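Local coordinates for protein VIN1 (PDB 6BFI) that binds actin filaments as a vinculin homolog of a sponge and may play a role in cell-cell adhesion, at residues A[197-208]-A[231-242]. Numbering follows the deposited sequence.
Sequences TVREQIPILISS and RDYVIQKLFIAI
L238 enters as a knob among V198, Q201, I202 and L205. Its CD2 faces V198 CA and CG1, each 3.7 Å away, and Q201 CB; its CD1 meets L205 CD2 at 3.7 Å, and I202 CD1 touches both methyls. V198 and I202 both cross this leucine at about a right angle. L205, with CG anti to the backbone N (chi1 174°), spreads its fork along the partner helix: CD2 meets L238, CD1 reaches I235 CG1 at 3.6 Å, and CB rests against V234 CG1. V234 points its second methyl, CG2, at I204 CG2. Q201 bends at chi2 (-52°), which lays its amide across the K237 chain, CD 3.4 Å from K237 CD, with OE1 near V234 CG1. K237 itself bends at chi3, and its NZ bonds Y233 OH at 3.0 Å, one turn back on its own helix. With Q201 cut back to an alanine, the K237 methylenes would probably lose the amide lying across them and a gap would be likely to open over V234. At one end T197 CG2 meets A241 CB; at the other S208 OG, bonded to L205 O at 2.7 Å, lies against R231 CA and CB. No hydrogen bond joins the segments, whose axes run nearly antiparallel (154°) and approach to 8.9 Å, as neighbours in the helical bundles of the vinculin family. D447 of helix 432-449 holds Y233 OH by a hydrogen bond. Helix 154-178 packs on V198 and I202 through M168, helix 102-145 on L238 and I242 through L145, and Y471 of helix 466-493 touches S208 and V234.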
loop_
_atom_site.group_PDB
_atom_site.type_symbol
_atom_site.label_atom_id
_atom_site.label_comp_id
_atom_site.label_asym_id
_atom_site.label_seq_id
_atom_site.Cartn_x
_atom_site.Cartn_y
_atom_site.Cartn_z
ATOM N N THR A 197 1.058 -17.807 -4.341
ATOM C CA THR A 197 0.070 -18.573 -3.586
ATOM C C THR A 197 -0.112 -19.970 -4.171
ATOM O O THR A 197 -0.065 -20.970 -3.444
ATOM C CB THR A 197 -1.264 -17.827 -3.551
ATOM O OG1 THR A 197 -1.149 -16.676 -2.707
ATOM C CG2 THR A 197 -2.369 -18.732 -3.018
ATOM N N VAL A 198 -0.309 -20.061 -5.488
ATOM C CA VAL A 198 -0.510 -21.367 -6.113
ATOM C C VAL A 198 0.719 -22.251 -5.915
ATOM O O VAL A 198 0.611 -23.425 -5.520
ATOM C CB VAL A 198 -0.854 -21.199 -7.606
ATOM C CG1 VAL A 198 -0.999 -22.555 -8.270
ATOM C CG2 VAL A 198 -2.128 -20.389 -7.767
ATOM N N ARG A 199 1.908 -21.690 -6.157
ATOM C CA ARG A 199 3.137 -22.476 -6.077
ATOM C C ARG A 199 3.370 -23.015 -4.669
ATOM O O ARG A 199 3.856 -24.142 -4.503
ATOM C CB ARG A 199 4.329 -21.634 -6.535
ATOM C CG ARG A 199 4.953 -22.105 -7.843
ATOM C CD ARG A 199 6.237 -21.351 -8.162
ATOM N NE ARG A 199 5.991 -20.064 -8.809
ATOM C CZ ARG A 199 6.065 -19.862 -10.121
ATOM N NH1 ARG A 199 6.378 -20.864 -10.931
ATOM N NH2 ARG A 199 5.827 -18.658 -10.624
ATOM N N GLU A 200 3.030 -22.234 -3.641
ATOM C CA GLU A 200 3.183 -22.720 -2.277
ATOM C C GLU A 200 2.044 -23.638 -1.852
ATOM O O GLU A 200 2.226 -24.430 -0.921
ATOM C CB GLU A 200 3.310 -21.552 -1.292
ATOM C CG GLU A 200 2.086 -20.661 -1.169
ATOM C CD GLU A 200 2.291 -19.527 -0.177
ATOM O OE1 GLU A 200 1.965 -19.709 1.016
ATOM O OE2 GLU A 200 2.790 -18.458 -0.589
ATOM N N GLN A 201 0.891 -23.576 -2.521
ATOM C CA GLN A 201 -0.259 -24.367 -2.105
ATOM C C GLN A 201 -0.339 -25.746 -2.752
ATOM O O GLN A 201 -1.042 -26.613 -2.220
ATOM C CB GLN A 201 -1.560 -23.610 -2.387
ATOM C CG GLN A 201 -1.832 -22.467 -1.423
ATOM C CD GLN A 201 -1.758 -22.897 0.029
ATOM O OE1 GLN A 201 -2.553 -23.715 0.488
ATOM N NE2 GLN A 201 -0.799 -22.344 0.759
ATOM N N ILE A 202 0.341 -25.978 -3.874
ATOM C CA ILE A 202 0.279 -27.300 -4.512
ATOM C C ILE A 202 0.725 -28.428 -3.573
ATOM O O ILE A 202 -0.056 -29.374 -3.334
ATOM C CB ILE A 202 1.092 -27.321 -5.819
ATOM C CG1 ILE A 202 0.423 -26.438 -6.871
ATOM C CG2 ILE A 202 1.245 -28.745 -6.331
ATOM C CD1 ILE A 202 -1.021 -26.803 -7.117
ATOM N N PRO A 203 1.946 -28.396 -3.012
ATOM C CA PRO A 203 2.356 -29.516 -2.148
ATOM C C PRO A 203 1.529 -29.624 -0.880
ATOM O O PRO A 203 1.395 -30.725 -0.330
ATOM C CB PRO A 203 3.827 -29.209 -1.843
ATOM C CG PRO A 203 3.921 -27.732 -1.950
ATOM C CD PRO A 203 2.990 -27.351 -3.060
ATOM N N ILE A 204 0.966 -28.514 -0.401
ATOM C CA ILE A 204 0.043 -28.587 0.728
ATOM C C ILE A 204 -1.183 -29.400 0.343
ATOM O O ILE A 204 -1.676 -30.223 1.124
ATOM C CB ILE A 204 -0.343 -27.174 1.201
ATOM C CG1 ILE A 204 0.887 -26.267 1.252
ATOM C CG2 ILE A 204 -1.022 -27.233 2.559
ATOM C CD1 ILE A 204 2.019 -26.805 2.086
ATOM N N LEU A 205 -1.690 -29.181 -0.872
ATOM C CA LEU A 205 -2.844 -29.932 -1.347
ATOM C C LEU A 205 -2.535 -31.422 -1.419
ATOM O O LEU A 205 -3.271 -32.245 -0.860
ATOM C CB LEU A 205 -3.286 -29.407 -2.712
ATOM C CG LEU A 205 -4.409 -30.200 -3.378
ATOM C CD1 LEU A 205 -5.606 -30.306 -2.450
ATOM C CD2 LEU A 205 -4.801 -29.558 -4.700
ATOM N N ILE A 206 -1.439 -31.791 -2.094
ATOM C CA ILE A 206 -1.146 -33.218 -2.214
ATOM C C ILE A 206 -0.891 -33.834 -0.842
ATOM O O ILE A 206 -1.239 -35.000 -0.601
ATOM C CB ILE A 206 0.031 -33.463 -3.182
ATOM C CG1 ILE A 206 1.350 -32.968 -2.590
ATOM C CG2 ILE A 206 -0.239 -32.804 -4.527
ATOM C CD1 ILE A 206 2.571 -33.404 -3.372
ATOM N N SER A 207 -0.321 -33.061 0.087
ATOM C CA SER A 207 -0.090 -33.576 1.433
ATOM C C SER A 207 -1.408 -33.855 2.149
ATOM O O SER A 207 -1.616 -34.950 2.689
ATOM C CB SER A 207 0.763 -32.589 2.229
ATOM O OG SER A 207 1.034 -33.082 3.527
ATOM N N SER A 208 -2.318 -32.875 2.149
ATOM C CA SER A 208 -3.619 -33.064 2.785
ATOM C C SER A 208 -4.362 -34.251 2.183
ATOM O O SER A 208 -4.986 -35.039 2.909
ATOM C CB SER A 208 -4.452 -31.788 2.663
ATOM O OG SER A 208 -4.651 -31.436 1.305
ATOM N N ARG A 231 -8.147 -30.513 3.347
ATOM C CA ARG A 231 -7.990 -30.660 1.904
ATOM C C ARG A 231 -8.851 -29.653 1.147
ATOM O O ARG A 231 -8.350 -28.902 0.304
ATOM C CB ARG A 231 -8.342 -32.087 1.487
ATOM C CG ARG A 231 -8.331 -32.318 -0.011
ATOM C CD ARG A 231 -9.088 -33.586 -0.345
ATOM N NE ARG A 231 -10.466 -33.516 0.131
ATOM C CZ ARG A 231 -11.256 -34.569 0.299
ATOM N NH1 ARG A 231 -10.805 -35.790 0.036
ATOM N NH2 ARG A 231 -12.497 -34.403 0.738
ATOM N N ASP A 232 -10.151 -29.613 1.453
ATOM C CA ASP A 232 -11.054 -28.715 0.736
ATOM C C ASP A 232 -10.722 -27.251 0.998
ATOM O O ASP A 232 -11.012 -26.391 0.159
ATOM C CB ASP A 232 -12.504 -29.010 1.119
ATOM C CG ASP A 232 -12.912 -30.436 0.793
ATOM O OD1 ASP A 232 -12.211 -31.083 -0.012
ATOM O OD2 ASP A 232 -13.933 -30.907 1.339
ATOM N N TYR A 233 -10.124 -26.951 2.152
ATOM C CA TYR A 233 -9.641 -25.601 2.403
ATOM C C TYR A 233 -8.529 -25.240 1.431
ATOM O O TYR A 233 -8.518 -24.137 0.867
ATOM C CB TYR A 233 -9.158 -25.475 3.850
ATOM C CG TYR A 233 -8.324 -24.240 4.121
ATOM C CD1 TYR A 233 -8.924 -23.020 4.399
ATOM C CD2 TYR A 233 -6.936 -24.300 4.104
ATOM C CE1 TYR A 233 -8.166 -21.891 4.647
ATOM C CE2 TYR A 233 -6.169 -23.179 4.352
ATOM C CZ TYR A 233 -6.789 -21.975 4.622
ATOM O OH TYR A 233 -6.030 -20.851 4.868
ATOM N N VAL A 234 -7.584 -26.159 1.215
ATOM C CA VAL A 234 -6.515 -25.872 0.261
ATOM C C VAL A 234 -7.071 -25.784 -1.157
ATOM O O VAL A 234 -6.650 -24.935 -1.956
ATOM C CB VAL A 234 -5.396 -26.922 0.376
ATOM C CG1 VAL A 234 -4.265 -26.599 -0.588
ATOM C CG2 VAL A 234 -4.878 -26.986 1.810
ATOM N N ILE A 235 -8.036 -26.646 -1.488
ATOM C CA ILE A 235 -8.665 -26.588 -2.806
ATOM C C ILE A 235 -9.339 -25.239 -3.013
ATOM O O ILE A 235 -9.285 -24.664 -4.107
ATOM C CB ILE A 235 -9.662 -27.747 -2.980
ATOM C CG1 ILE A 235 -8.956 -29.090 -2.805
ATOM C CG2 ILE A 235 -10.331 -27.676 -4.346
ATOM C CD1 ILE A 235 -9.886 -30.282 -2.857
ATOM N N GLN A 236 -9.988 -24.712 -1.971
ATOM C CA GLN A 236 -10.670 -23.431 -2.109
ATOM C C GLN A 236 -9.675 -22.280 -2.199
ATOM O O GLN A 236 -9.904 -21.318 -2.938
ATOM C CB GLN A 236 -11.644 -23.214 -0.950
ATOM C CG GLN A 236 -13.110 -23.372 -1.335
ATOM C CD GLN A 236 -13.566 -22.347 -2.364
ATOM O OE1 GLN A 236 -12.956 -21.290 -2.518
ATOM N NE2 GLN A 236 -14.645 -22.662 -3.075
ATOM N N LYS A 237 -8.569 -22.355 -1.454
ATOM C CA LYS A 237 -7.545 -21.321 -1.572
ATOM C C LYS A 237 -6.979 -21.278 -2.989
ATOM O O LYS A 237 -6.832 -20.198 -3.581
ATOM C CB LYS A 237 -6.436 -21.554 -0.543
ATOM C CG LYS A 237 -5.321 -20.522 -0.618
ATOM C CD LYS A 237 -4.319 -20.660 0.522
ATOM C CE LYS A 237 -4.888 -20.169 1.843
ATOM N NZ LYS A 237 -3.864 -20.182 2.932
ATOM N N LEU A 238 -6.671 -22.449 -3.556
ATOM C CA LEU A 238 -6.207 -22.494 -4.941
ATOM C C LEU A 238 -7.269 -21.962 -5.897
ATOM O O LEU A 238 -6.963 -21.179 -6.807
ATOM C CB LEU A 238 -5.817 -23.923 -5.315
ATOM C CG LEU A 238 -4.448 -24.412 -4.844
ATOM C CD1 LEU A 238 -4.339 -25.922 -4.991
ATOM C CD2 LEU A 238 -3.344 -23.720 -5.627
ATOM N N PHE A 239 -8.524 -22.372 -5.699
ATOM C CA PHE A 239 -9.618 -21.921 -6.556
ATOM C C PHE A 239 -9.727 -20.402 -6.556
ATOM O O PHE A 239 -9.855 -19.774 -7.615
ATOM C CB PHE A 239 -10.929 -22.558 -6.087
ATOM C CG PHE A 239 -12.116 -22.225 -6.946
ATOM C CD1 PHE A 239 -12.477 -23.051 -7.995
ATOM C CD2 PHE A 239 -12.882 -21.096 -6.695
ATOM C CE1 PHE A 239 -13.571 -22.754 -8.786
ATOM C CE2 PHE A 239 -13.976 -20.792 -7.483
ATOM C CZ PHE A 239 -14.320 -21.621 -8.530
ATOM N N ILE A 240 -9.673 -19.794 -5.369
ATOM C CA ILE A 240 -9.818 -18.348 -5.247
ATOM C C ILE A 240 -8.631 -17.634 -5.880
ATOM O O ILE A 240 -8.803 -16.656 -6.621
ATOM C CB ILE A 240 -10.000 -17.964 -3.766
ATOM C CG1 ILE A 240 -11.414 -18.326 -3.302
ATOM C CG2 ILE A 240 -9.702 -16.487 -3.542
ATOM C CD1 ILE A 240 -11.626 -18.203 -1.813
ATOM N N ALA A 241 -7.411 -18.113 -5.613
ATOM C CA ALA A 241 -6.235 -17.509 -6.235
ATOM C C ALA A 241 -6.333 -17.541 -7.755
ATOM O O ALA A 241 -6.022 -16.548 -8.426
ATOM C CB ALA A 241 -4.968 -18.221 -5.768
ATOM N N ILE A 242 -6.768 -18.669 -8.321
ATOM C CA ILE A 242 -6.881 -18.760 -9.773
ATOM C C ILE A 242 -7.991 -17.847 -10.284
ATOM O O ILE A 242 -7.872 -17.250 -11.363
ATOM C CB ILE A 242 -7.093 -20.222 -10.201
ATOM C CG1 ILE A 242 -5.860 -21.053 -9.853
ATOM C CG2 ILE A 242 -7.380 -20.314 -11.696
ATOM C CD1 ILE A 242 -5.970 -22.516 -10.271
#